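Local coordinates for protein fucose-specific lectin (Aleuria aurantia, PDB 6GKE) that binds L-fucose specifically, preferring alpha-1,6-linked core fucose on glycoproteins, through sites between adjacent blades of a six-bladed beta-propeller, at residues R24-D29 and L63-W68; N85-F90 and I130-Q135. The protein carries 1 engineered substitution. All coordinates share one frame; numbering follows the deposited sequence.

Contact 1: residues R24-D29 and L63-W68; sequences RVYFQD and LAAVTW. With FUC (alpha-L-fucopyranose), chain C.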
ATOM      1  N   ARG A  24     -19.609  -7.707 -10.596  1.00  5.30           N
ATOM      2  CA  ARG A  24     -19.342  -6.632  -9.662  1.00  5.31           C
ATOM      3  C   ARG A  24     -18.146  -7.050  -8.810  1.00  5.07           C
ATOM      4  O   ARG A  24     -18.022  -8.208  -8.430  1.00  5.62           O
ATOM      5  CB  ARG A  24     -20.535  -6.336  -8.748  1.00  5.62           C
ATOM      6  CG  ARG A  24     -21.849  -6.054  -9.465  1.00  5.77           C
ATOM      7  CD  ARG A  24     -21.858  -4.726 -10.195  1.00  5.87           C
ATOM      8  NE  ARG A  24     -23.135  -4.438 -10.844  1.00  6.23           N
ATOM      9  CZ  ARG A  24     -23.471  -4.803 -12.081  1.00  6.49           C
ATOM     10  NH1 ARG A  24     -22.607  -5.441 -12.857  1.00  7.08           N
ATOM     11  NH2 ARG A  24     -24.683  -4.533 -12.536  1.00  7.38           N
ATOM     12  N   VAL A  25     -17.277  -6.083  -8.515  1.00  5.12           N
ATOM     13  CA  VAL A  25     -16.156  -6.319  -7.628  1.00  5.23           C
ATOM     14  C   VAL A  25     -16.144  -5.204  -6.581  1.00  5.08           C
ATOM     15  O   VAL A  25     -16.432  -4.047  -6.885  1.00  5.81           O
ATOM     16  CB  VAL A  25     -14.830  -6.469  -8.402  1.00  6.45           C
ATOM     17  CG1 VAL A  25     -14.472  -5.244  -9.211  1.00  7.26           C
ATOM     18  CG2 VAL A  25     -13.680  -6.879  -7.497  1.00  6.97           C
ATOM     19  N   TYR A  26     -15.837  -5.608  -5.341  1.00  4.76           N
ATOM     20  CA  TYR A  26     -15.860  -4.766  -4.156  1.00  4.91           C
ATOM     21  C   TYR A  26     -14.452  -4.709  -3.573  1.00  4.94           C
ATOM     22  O   TYR A  26     -13.758  -5.727  -3.479  1.00  5.26           O
ATOM     23  CB  TYR A  26     -16.859  -5.300  -3.117  1.00  5.00           C
ATOM     24  CG  TYR A  26     -18.237  -5.383  -3.707  1.00  4.94           C
ATOM     25  CD1 TYR A  26     -19.028  -4.254  -3.826  1.00  5.18           C
ATOM     26  CD2 TYR A  26     -18.692  -6.558  -4.279  1.00  5.15           C
ATOM     27  CE1 TYR A  26     -20.249  -4.292  -4.475  1.00  5.27           C
ATOM     28  CE2 TYR A  26     -19.910  -6.616  -4.931  1.00  5.30           C
ATOM     29  CZ  TYR A  26     -20.682  -5.476  -5.047  1.00  5.09           C
ATOM     30  OH  TYR A  26     -21.850  -5.527  -5.744  1.00  5.60           O
ATOM     31  N   PHE A  27     -14.051  -3.499  -3.175  1.00  5.01           N
ATOM     32  CA  PHE A  27     -12.745  -3.256  -2.602  1.00  5.20           C
ATOM     33  C   PHE A  27     -12.866  -2.053  -1.672  1.00  4.85           C
ATOM     34  O   PHE A  27     -13.854  -1.323  -1.718  1.00  5.51           O
ATOM     35  CB  PHE A  27     -11.707  -3.012  -3.703  1.00  5.89           C
ATOM     36  CG  PHE A  27     -11.949  -1.767  -4.523  1.00  6.29           C
ATOM     37  CD1 PHE A  27     -12.762  -1.785  -5.648  1.00  7.07           C
ATOM     38  CD2 PHE A  27     -11.373  -0.559  -4.155  1.00  6.43           C
ATOM     39  CE1 PHE A  27     -12.982  -0.627  -6.384  1.00  7.52           C
ATOM     40  CE2 PHE A  27     -11.594   0.597  -4.889  1.00  7.32           C
ATOM     41  CZ  PHE A  27     -12.396   0.559  -6.001  1.00  7.59           C
ATOM     42  N   GLN A  28     -11.834  -1.832  -0.859  1.00  4.71           N
ATOM     43  CA  GLN A  28     -11.841  -0.725   0.073  1.00  4.83           C
ATOM     44  C   GLN A  28     -10.926   0.388  -0.434  1.00  4.92           C
ATOM     45  O   GLN A  28      -9.860   0.138  -1.002  1.00  5.31           O
ATOM     46  CB  GLN A  28     -11.405  -1.204   1.457  1.00  5.43           C
ATOM     47  CG  GLN A  28     -11.698  -0.212   2.570  1.00  5.99           C
ATOM     48  CD  GLN A  28     -11.588  -0.867   3.923  1.00  6.16           C
ATOM     49  OE1 GLN A  28     -10.704  -1.698   4.161  1.00  6.21           O
ATOM     50  NE2 GLN A  28     -12.490  -0.501   4.825  1.00  6.33           N
ATOM     51  N   ASP A  29     -11.359   1.624  -0.183  1.00  5.13           N
ATOM     52  CA  ASP A  29     -10.598   2.806  -0.549  1.00  5.37           C
ATOM     53  C   ASP A  29      -9.825   3.331   0.671  1.00  5.32           C
ATOM     54  O   ASP A  29      -9.893   2.795   1.781  1.00  5.49           O
ATOM     55  CB  ASP A  29     -11.489   3.858  -1.219  1.00  5.59           C
ATOM     56  CG  ASP A  29     -12.493   4.573  -0.329  1.00  5.74           C
ATOM     57  OD1 ASP A  29     -12.288   4.602   0.901  1.00  5.69           O
ATOM     58  OD2 ASP A  29     -13.475   5.110  -0.892  1.00  6.80           O
ATOM     59  N   LEU A  63     -13.751  -8.924   3.463  1.00  4.60           N
ATOM     60  CA  LEU A  63     -14.920  -8.747   2.601  1.00  4.58           C
ATOM     61  C   LEU A  63     -15.340 -10.105   2.039  1.00  4.45           C
ATOM     62  O   LEU A  63     -14.507 -10.975   1.777  1.00  4.99           O
ATOM     63  CB  LEU A  63     -14.616  -7.820   1.422  1.00  5.08           C
ATOM     64  CG  LEU A  63     -14.288  -6.367   1.751  1.00  5.75           C
ATOM     65  CD1 LEU A  63     -13.848  -5.634   0.491  1.00  6.52           C
ATOM     66  CD2 LEU A  63     -15.467  -5.651   2.398  1.00  6.51           C
ATOM     67  N   ALA A  64     -16.645 -10.239   1.794  1.00  4.34           N
ATOM     68  CA  ALA A  64     -17.203 -11.345   1.030  1.00  4.49           C
ATOM     69  C   ALA A  64     -18.499 -10.846   0.393  1.00  4.64           C
ATOM     70  O   ALA A  64     -19.068  -9.864   0.857  1.00  5.14           O
ATOM     71  CB  ALA A  64     -17.442 -12.559   1.906  1.00  4.77           C
ATOM     72  N   ALA A  65     -18.968 -11.517  -0.656  1.00  4.69           N
ATOM     73  CA  ALA A  65     -20.194 -11.078  -1.312  1.00  4.83           C
ATOM     74  C   ALA A  65     -20.890 -12.250  -1.996  1.00  5.21           C
ATOM     75  O   ALA A  65     -20.227 -13.176  -2.476  1.00  6.13           O
ATOM     76  CB  ALA A  65     -19.903  -9.988  -2.312  1.00  5.30           C
ATOM     77  N   VAL A  66     -22.224 -12.157  -2.063  1.00  5.08           N
ATOM     78  CA  VAL A  66     -23.068 -13.112  -2.795  1.00  5.24           C
ATOM     79  C   VAL A  66     -24.158 -12.348  -3.548  1.00  5.13           C
ATOM     80  O   VAL A  66     -24.462 -11.197  -3.230  1.00  5.33           O
ATOM     81  CB  VAL A  66     -23.706 -14.160  -1.865  1.00  6.04           C
ATOM     82  CG1 VAL A  66     -22.658 -15.039  -1.205  1.00  6.70           C
ATOM     83  CG2 VAL A  66     -24.613 -13.526  -0.818  1.00  6.49           C
ATOM     84  N   THR A  67     -24.772 -13.030  -4.517  1.00  5.36           N
ATOM     85  CA  THR A  67     -25.837 -12.441  -5.312  1.00  5.55           C
ATOM     86  C   THR A  67     -26.818 -13.524  -5.762  1.00  5.76           C
ATOM     87  O   THR A  67     -26.464 -14.690  -5.900  1.00  6.81           O
ATOM     88  CB  THR A  67     -25.253 -11.684  -6.513  1.00  5.84           C
ATOM     89  OG1 THR A  67     -26.269 -10.950  -7.200  1.00  6.06           O
ATOM     90  CG2 THR A  67     -24.577 -12.595  -7.514  1.00  6.24           C
ATOM     91  N   TRP A  68     -28.054 -13.098  -6.006  1.00  5.78           N
ATOM     92  CA  TRP A  68     -29.084 -13.922  -6.628  1.00  5.96           C
ATOM     93  C   TRP A  68     -30.121 -12.972  -7.231  1.00  6.37           C
ATOM     94  O   TRP A  68     -30.108 -11.776  -6.942  1.00  7.14           O
ATOM     95  CB  TRP A  68     -29.722 -14.911  -5.635  1.00  6.18           C
ATOM     96  CG  TRP A  68     -30.533 -14.254  -4.557  1.00  6.11           C
ATOM     97  CD1 TRP A  68     -31.886 -14.084  -4.524  1.00  6.60           C
ATOM     98  CD2 TRP A  68     -30.030 -13.652  -3.351  1.00  6.05           C
ATOM     99  NE1 TRP A  68     -32.257 -13.421  -3.387  1.00  6.78           N
ATOM    100  CE2 TRP A  68     -31.140 -13.139  -2.650  1.00  6.50           C
ATOM    101  CE3 TRP A  68     -28.756 -13.499  -2.790  1.00  6.08           C
ATOM    102  CZ2 TRP A  68     -31.013 -12.475  -1.433  1.00  6.53           C
ATOM    103  CZ3 TRP A  68     -28.629 -12.848  -1.582  1.00  6.17           C
ATOM    104  CH2 TRP A  68     -29.746 -12.339  -0.916  1.00  6.56           C
TER
HETATM  105  C1  FUC C 401     -26.061  -1.453 -10.942  1.00 10.43           C
HETATM  106  C2  FUC C 401     -25.108  -0.875  -9.914  1.00  8.93           C
HETATM  107  C3  FUC C 401     -25.542  -1.255  -8.501  1.00  7.56           C
HETATM  108  C4  FUC C 401     -25.742  -2.759  -8.392  1.00  6.78           C
HETATM  109  C5  FUC C 401     -26.736  -3.208  -9.458  1.00  7.33           C
HETATM  110  C6  FUC C 401     -26.978  -4.710  -9.463  1.00  7.62           C
HETATM  111  O1  FUC C 401     -27.292  -0.753 -10.817  1.00 14.35           O
HETATM  112  O2  FUC C 401     -25.098   0.552 -10.037  1.00 12.06           O
HETATM  113  O3  FUC C 401     -24.594  -0.767  -7.546  1.00  7.31           O
HETATM  114  O4  FUC C 401     -24.515  -3.467  -8.592  1.00  6.67           O
HETATM  115  O5  FUC C 401     -26.225  -2.851 -10.745  1.00  8.17           O
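Two neighbouring blades of the six-bladed beta-propeller pack against each other here: the second strand of one blade, carrying Tyr-26 and Phe-27, meets residues 63-68, which lead into and form the first strand of the next. The nearest CA pair, Phe-27 and Leu-63, stands 7.9 Å apart, too wide for adjacent hydrogen-bonded strands, and the one contact between side chains is apolar. Ala-65 CB touches Tyr-26 CD2 at 4.1 Å, approaching the ring obliquely. Leu-63 reaches the other backbone with one branch, CD1, which lies 4.0 Å from Tyr-26 O and also packs on Phe-27 CA. Nearer the start of strand 22-28, Arg-24 holds a fucose along the edge of its guanidinium. Arg-24 NE donates to fucose O4 at 2.8 Å, and Arg-24 NH2 to the ring oxygen O5 at 2.9 Å with an N-H...O angle of 165°. The bend at chi2 (-70°) turns the arginine chain toward the sugar. Glu-36 is hydrogen-bonded to Tyr-26 OH through OE2 and to the fucose through OE1, and Trp-97 NE1 adds a further bond to the sugar. Strand 22-28 lies between strands 10-15 and 33-40 of its blade, while Tyr-26 also packs on Ile-76 of strand 73-81 in the next.

Contact 2: residues N85-F90 and I130-Q135; sequences NILSEF and IRVYYQ. With FUC (alpha-L-fucopyranose), chain B; FUC (alpha-L-fucopyranose), chain E.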
ATOM      1  N   ASN A  85     -15.297  -4.584  15.296  1.00  6.53           N
ATOM      2  CA  ASN A  85     -15.117  -5.972  14.887  1.00  6.75           C
ATOM      3  C   ASN A  85     -16.437  -6.749  14.956  1.00  6.56           C
ATOM      4  O   ASN A  85     -16.445  -7.937  15.255  1.00  8.38           O
ATOM      5  CB  ASN A  85     -14.000  -6.655  15.675  1.00  7.17           C
ATOM      6  CG  ASN A  85     -12.646  -6.245  15.147  1.00  7.10           C
ATOM      7  OD1 ASN A  85     -12.397  -6.353  13.946  1.00  7.45           O
ATOM      8  ND2 ASN A  85     -11.782  -5.759  16.024  1.00  8.42           N
ATOM      9  N   ILE A  86     -17.544  -6.081  14.624  1.00  5.91           N
ATOM     10  CA  ILE A  86     -18.835  -6.744  14.524  1.00  5.81           C
ATOM     11  C   ILE A  86     -19.123  -7.029  13.050  1.00  5.40           C
ATOM     12  O   ILE A  86     -19.018  -6.148  12.200  1.00  5.80           O
ATOM     13  CB  ILE A  86     -19.948  -5.899  15.174  1.00  6.94           C
ATOM     14  CG1 ILE A  86     -19.660  -5.632  16.654  1.00  8.26           C
ATOM     15  CG2 ILE A  86     -21.306  -6.551  14.978  1.00  7.13           C
ATOM     16  CD1 ILE A  86     -19.566  -6.875  17.505  1.00 10.11           C
ATOM     17  N   LEU A  87     -19.488  -8.281  12.772  1.00  5.09           N
ATOM     18  CA  LEU A  87     -19.845  -8.734  11.437  1.00  5.14           C
ATOM     19  C   LEU A  87     -21.036  -7.913  10.940  1.00  5.24           C
ATOM     20  O   LEU A  87     -22.053  -7.821  11.618  1.00  6.08           O
ATOM     21  CB  LEU A  87     -20.175 -10.226  11.516  1.00  5.69           C
ATOM     22  CG  LEU A  87     -20.498 -10.915  10.196  1.00  6.08           C
ATOM     23  CD1 LEU A  87     -19.344 -10.819   9.206  1.00  6.79           C
ATOM     24  CD2 LEU A  87     -20.864 -12.362  10.466  1.00  6.48           C
ATOM     25  N   SER A  88     -20.885  -7.334   9.746  1.00  5.08           N
ATOM     26  CA  SER A  88     -21.809  -6.363   9.199  1.00  5.25           C
ATOM     27  C   SER A  88     -22.114  -6.708   7.739  1.00  5.07           C
ATOM     28  O   SER A  88     -21.395  -7.478   7.100  1.00  5.36           O
ATOM     29  CB  SER A  88     -21.238  -4.967   9.336  1.00  5.84           C
ATOM     30  OG  SER A  88     -20.969  -4.653  10.696  1.00  7.19           O
ATOM     31  N   GLU A  89     -23.187  -6.110   7.220  1.00  5.17           N
ATOM     32  CA  GLU A  89     -23.726  -6.471   5.917  1.00  5.05           C
ATOM     33  C   GLU A  89     -24.323  -5.239   5.243  1.00  5.14           C
ATOM     34  O   GLU A  89     -25.119  -4.526   5.846  1.00  6.05           O
ATOM     35  CB  GLU A  89     -24.803  -7.538   6.104  1.00  5.40           C
ATOM     36  CG  GLU A  89     -25.512  -7.995   4.839  1.00  5.51           C
ATOM     37  CD  GLU A  89     -26.770  -8.788   5.147  1.00  5.77           C
ATOM     38  OE1 GLU A  89     -27.596  -8.274   5.936  1.00  6.77           O
ATOM     39  OE2 GLU A  89     -26.929  -9.911   4.598  1.00  5.76           O
ATOM     40  N   PHE A  90     -23.964  -5.055   3.972  1.00  4.79           N
ATOM     41  CA  PHE A  90     -24.623  -4.098   3.096  1.00  4.89           C
ATOM     42  C   PHE A  90     -25.463  -4.868   2.083  1.00  4.86           C
ATOM     43  O   PHE A  90     -25.068  -5.914   1.581  1.00  5.64           O
ATOM     44  CB  PHE A  90     -23.612  -3.157   2.441  1.00  5.35           C
ATOM     45  CG  PHE A  90     -22.963  -2.292   3.486  1.00  5.61           C
ATOM     46  CD1 PHE A  90     -23.656  -1.220   4.026  1.00  6.31           C
ATOM     47  CD2 PHE A  90     -21.720  -2.604   4.012  1.00  5.78           C
ATOM     48  CE1 PHE A  90     -23.115  -0.469   5.056  1.00  6.88           C
ATOM     49  CE2 PHE A  90     -21.180  -1.851   5.041  1.00  6.34           C
ATOM     50  CZ  PHE A  90     -21.876  -0.785   5.561  1.00  6.81           C
ATOM     51  N   ILE A 130     -28.204 -18.223   2.734  1.00  5.31           N
ATOM     52  CA  ILE A 130     -26.875 -17.620   2.806  1.00  4.95           C
ATOM     53  C   ILE A 130     -26.114 -18.264   3.963  1.00  4.55           C
ATOM     54  O   ILE A 130     -26.692 -18.529   5.011  1.00  4.87           O
ATOM     55  CB  ILE A 130     -26.950 -16.088   2.984  1.00  5.39           C
ATOM     56  CG1 ILE A 130     -27.816 -15.428   1.911  1.00  6.23           C
ATOM     57  CG2 ILE A 130     -25.556 -15.475   3.016  1.00  5.58           C
ATOM     58  CD1 ILE A 130     -28.192 -14.001   2.228  1.00  7.01           C
ATOM     59  N   ARG A 131     -24.816 -18.468   3.763  1.00  4.54           N
ATOM     60  CA  ARG A 131     -23.932 -18.896   4.845  1.00  4.49           C
ATOM     61  C   ARG A 131     -22.695 -18.002   4.810  1.00  4.45           C
ATOM     62  O   ARG A 131     -22.135 -17.773   3.737  1.00  5.28           O
ATOM     63  CB  ARG A 131     -23.538 -20.369   4.695  1.00  5.03           C
ATOM     64  CG  ARG A 131     -24.709 -21.341   4.591  1.00  5.33           C
ATOM     65  CD  ARG A 131     -25.481 -21.463   5.892  1.00  5.42           C
ATOM     66  NE  ARG A 131     -26.559 -22.449   5.853  1.00  6.05           N
ATOM     67  CZ  ARG A 131     -27.834 -22.202   5.553  1.00  6.22           C
ATOM     68  NH1 ARG A 131     -28.210 -21.015   5.096  1.00  6.66           N
ATOM     69  NH2 ARG A 131     -28.743 -23.153   5.716  1.00  7.20           N
ATOM     70  N   VAL A 132     -22.294 -17.513   5.987  1.00  4.45           N
ATOM     71  CA  VAL A 132     -21.149 -16.634   6.143  1.00  4.55           C
ATOM     72  C   VAL A 132     -20.162 -17.308   7.099  1.00  4.55           C
ATOM     73  O   VAL A 132     -20.570 -17.792   8.151  1.00  5.44           O
ATOM     74  CB  VAL A 132     -21.569 -15.248   6.661  1.00  5.23           C
ATOM     75  CG1 VAL A 132     -20.368 -14.332   6.826  1.00  5.74           C
ATOM     76  CG2 VAL A 132     -22.610 -14.606   5.761  1.00  5.74           C
ATOM     77  N   TYR A 133     -18.882 -17.318   6.714  1.00  4.38           N
ATOM     78  CA  TYR A 133     -17.824 -17.995   7.458  1.00  4.48           C
ATOM     79  C   TYR A 133     -16.809 -16.963   7.940  1.00  4.49           C
ATOM     80  O   TYR A 133     -16.413 -16.064   7.194  1.00  5.02           O
ATOM     81  CB  TYR A 133     -17.176 -19.077   6.585  1.00  4.73           C
ATOM     82  CG  TYR A 133     -18.193 -20.097   6.153  1.00  4.66           C
ATOM     83  CD1 TYR A 133     -18.498 -21.186   6.956  1.00  4.76           C
ATOM     84  CD2 TYR A 133     -18.940 -19.908   5.002  1.00  4.69           C
ATOM     85  CE1 TYR A 133     -19.504 -22.075   6.613  1.00  4.76           C
ATOM     86  CE2 TYR A 133     -19.951 -20.786   4.650  1.00  4.79           C
ATOM     87  CZ  TYR A 133     -20.243 -21.867   5.460  1.00  4.68           C
ATOM     88  OH  TYR A 133     -21.260 -22.710   5.100  1.00  5.32           O
ATOM     89  N   TYR A 134     -16.403 -17.116   9.202  1.00  4.47           N
ATOM     90  CA  TYR A 134     -15.570 -16.146   9.889  1.00  4.58           C
ATOM     91  C   TYR A 134     -14.833 -16.863  11.020  1.00  4.57           C
ATOM     92  O   TYR A 134     -15.140 -18.000  11.358  1.00  5.69           O
ATOM     93  CB  TYR A 134     -16.421 -14.999  10.452  1.00  5.03           C
ATOM     94  CG  TYR A 134     -17.381 -15.430  11.536  1.00  5.45           C
ATOM     95  CD1 TYR A 134     -18.584 -16.049  11.238  1.00  5.72           C
ATOM     96  CD2 TYR A 134     -17.070 -15.258  12.875  1.00  5.91           C
ATOM     97  CE1 TYR A 134     -19.449 -16.486  12.232  1.00  6.29           C
ATOM     98  CE2 TYR A 134     -17.925 -15.683  13.880  1.00  6.67           C
ATOM     99  CZ  TYR A 134     -19.121 -16.297  13.561  1.00  6.47           C
ATOM    100  OH  TYR A 134     -19.968 -16.731  14.540  1.00  8.29           O
ATOM    101  N   GLN A 135     -13.879 -16.161  11.634  1.00  4.61           N
ATOM    102  CA  GLN A 135     -13.206 -16.661  12.821  1.00  4.93           C
ATOM    103  C   GLN A 135     -13.417 -15.683  13.974  1.00  5.28           C
ATOM    104  O   GLN A 135     -13.529 -14.474  13.774  1.00  5.73           O
ATOM    105  CB  GLN A 135     -11.720 -16.876  12.557  1.00  5.08           C
ATOM    106  CG  GLN A 135     -11.501 -17.896  11.453  1.00  5.18           C
ATOM    107  CD  GLN A 135     -10.096 -18.431  11.431  1.00  5.42           C
ATOM    108  OE1 GLN A 135      -9.160 -17.766  10.982  1.00  5.52           O
ATOM    109  NE2 GLN A 135      -9.927 -19.635  11.950  1.00  5.88           N
TER
HETATM  110  C1  FUC B   2     -32.293  -8.842   3.985  1.00  8.32           C
HETATM  111  C2  FUC B   2     -31.144  -8.577   4.951  1.00  7.36           C
HETATM  112  C3  FUC B   2     -30.791  -9.844   5.719  1.00  6.62           C
HETATM  113  C4  FUC B   2     -30.494 -10.962   4.722  1.00  6.32           C
HETATM  114  C5  FUC B   2     -31.723 -11.178   3.848  1.00  6.80           C
HETATM  115  C6  FUC B   2     -31.549 -12.285   2.823  1.00  7.09           C
HETATM  116  O2  FUC B   2     -31.511  -7.538   5.865  1.00  8.65           O
HETATM  117  O3  FUC B   2     -29.705  -9.590   6.617  1.00  6.57           O
HETATM  118  O4  FUC B   2     -29.400 -10.631   3.856  1.00  6.36           O
HETATM  119  O5  FUC B   2     -32.015  -9.959   3.141  1.00  7.10           O
HETATM  120  C1  FUC E 405     -27.872 -25.478   8.542  1.00  9.58           C
HETATM  121  C2  FUC E 405     -26.570 -25.200   9.283  1.00  8.46           C
HETATM  122  C3  FUC E 405     -25.478 -26.134   8.743  1.00  7.36           C
HETATM  123  C4  FUC E 405     -25.357 -25.989   7.223  1.00  7.18           C
HETATM  124  C5  FUC E 405     -26.711 -26.348   6.625  1.00  7.93           C
HETATM  125  C6  FUC E 405     -26.712 -26.295   5.111  1.00  8.49           C
HETATM  126  O1  FUC E 405     -28.340 -26.757   8.968  1.00 10.92           O
HETATM  127  O2  FUC E 405     -26.770 -25.361  10.701  1.00 10.29           O
HETATM  128  O3  FUC E 405     -24.235 -25.892   9.402  1.00  6.84           O
HETATM  129  O4  FUC E 405     -25.055 -24.647   6.834  1.00  6.83           O
HETATM  130  O5  FUC E 405     -27.697 -25.439   7.117  1.00  8.61           O
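Leu-87 and Val-132 are brought together by two similar first torsions: Leu-87 holds CG anti to its own backbone N (chi1 -177°), and Val-132 does the same with CG1 (180°). Their ends, Leu-87 CD2 and Val-132 CG1, meet at 4.2 Å as the side chains pass alongside one another, running opposite ways. The same leucine methyl comes obliquely to the Tyr-134 ring, with Leu-87 CD2 at 4.4 Å from Tyr-134 CD1. The nearest CA atoms, those of Leu-87 and Tyr-134, are 8.7 Å apart, too wide for neighbouring strands of one sheet; strands 87-93 and 129-134 belong to different four-stranded sheets, two adjacent blades. Further along, the extended chain of Glu-89 carries its carboxylate to a fucose: O3 of the sugar donates to Glu-89 OE1 at 2.6 Å and O4 to Glu-89 OE2 at 2.7 Å. Ile-130 CD1 lies 3.8 Å from the fucose methyl C6, so both segments contribute to one pocket, where Arg-77, Gln-101 and Trp-153 also hydrogen-bond the sugar. Arg-131 serves a second fucose, giving NE to O4 at 2.8 Å and NH2 to O5 at 2.9 Å, while its NH1 binds the Ile-130 carbonyl oxygen in the guanidinium plane and also Ser-150, fixing the group's rotation. The chemistry thus separates into an apolar seam and polar sugar grips: the two oxygens of Glu-89 each accept from one neighbouring fucose hydroxyl, and Tyr-79, bonded to OE2, steadies the carboxylate.

Both contacts are buried and join successive blades, contact 1 between the first and second of the approximate tandem repeats and contact 2 between the second and third. The centre of contact 1 lies nearer the chain centre, about 7 Å away against about 12 Å for contact 2. The sheet of strands 64-70, 73-81, 87-93 and 97-99 takes part in both, through its first strand in contact 1 and its third in contact 2. Trp-68 CH2 packs on Ile-130 CD1 at 3.9 Å. The inner interface puts a leucine on strand backbone and an alanine on a tyrosine, while the outer one sets a leucine against a valine and a tyrosine. In contact 1 one segment bonds a fucose, through Arg-24; contact 2 lies between two fucoses.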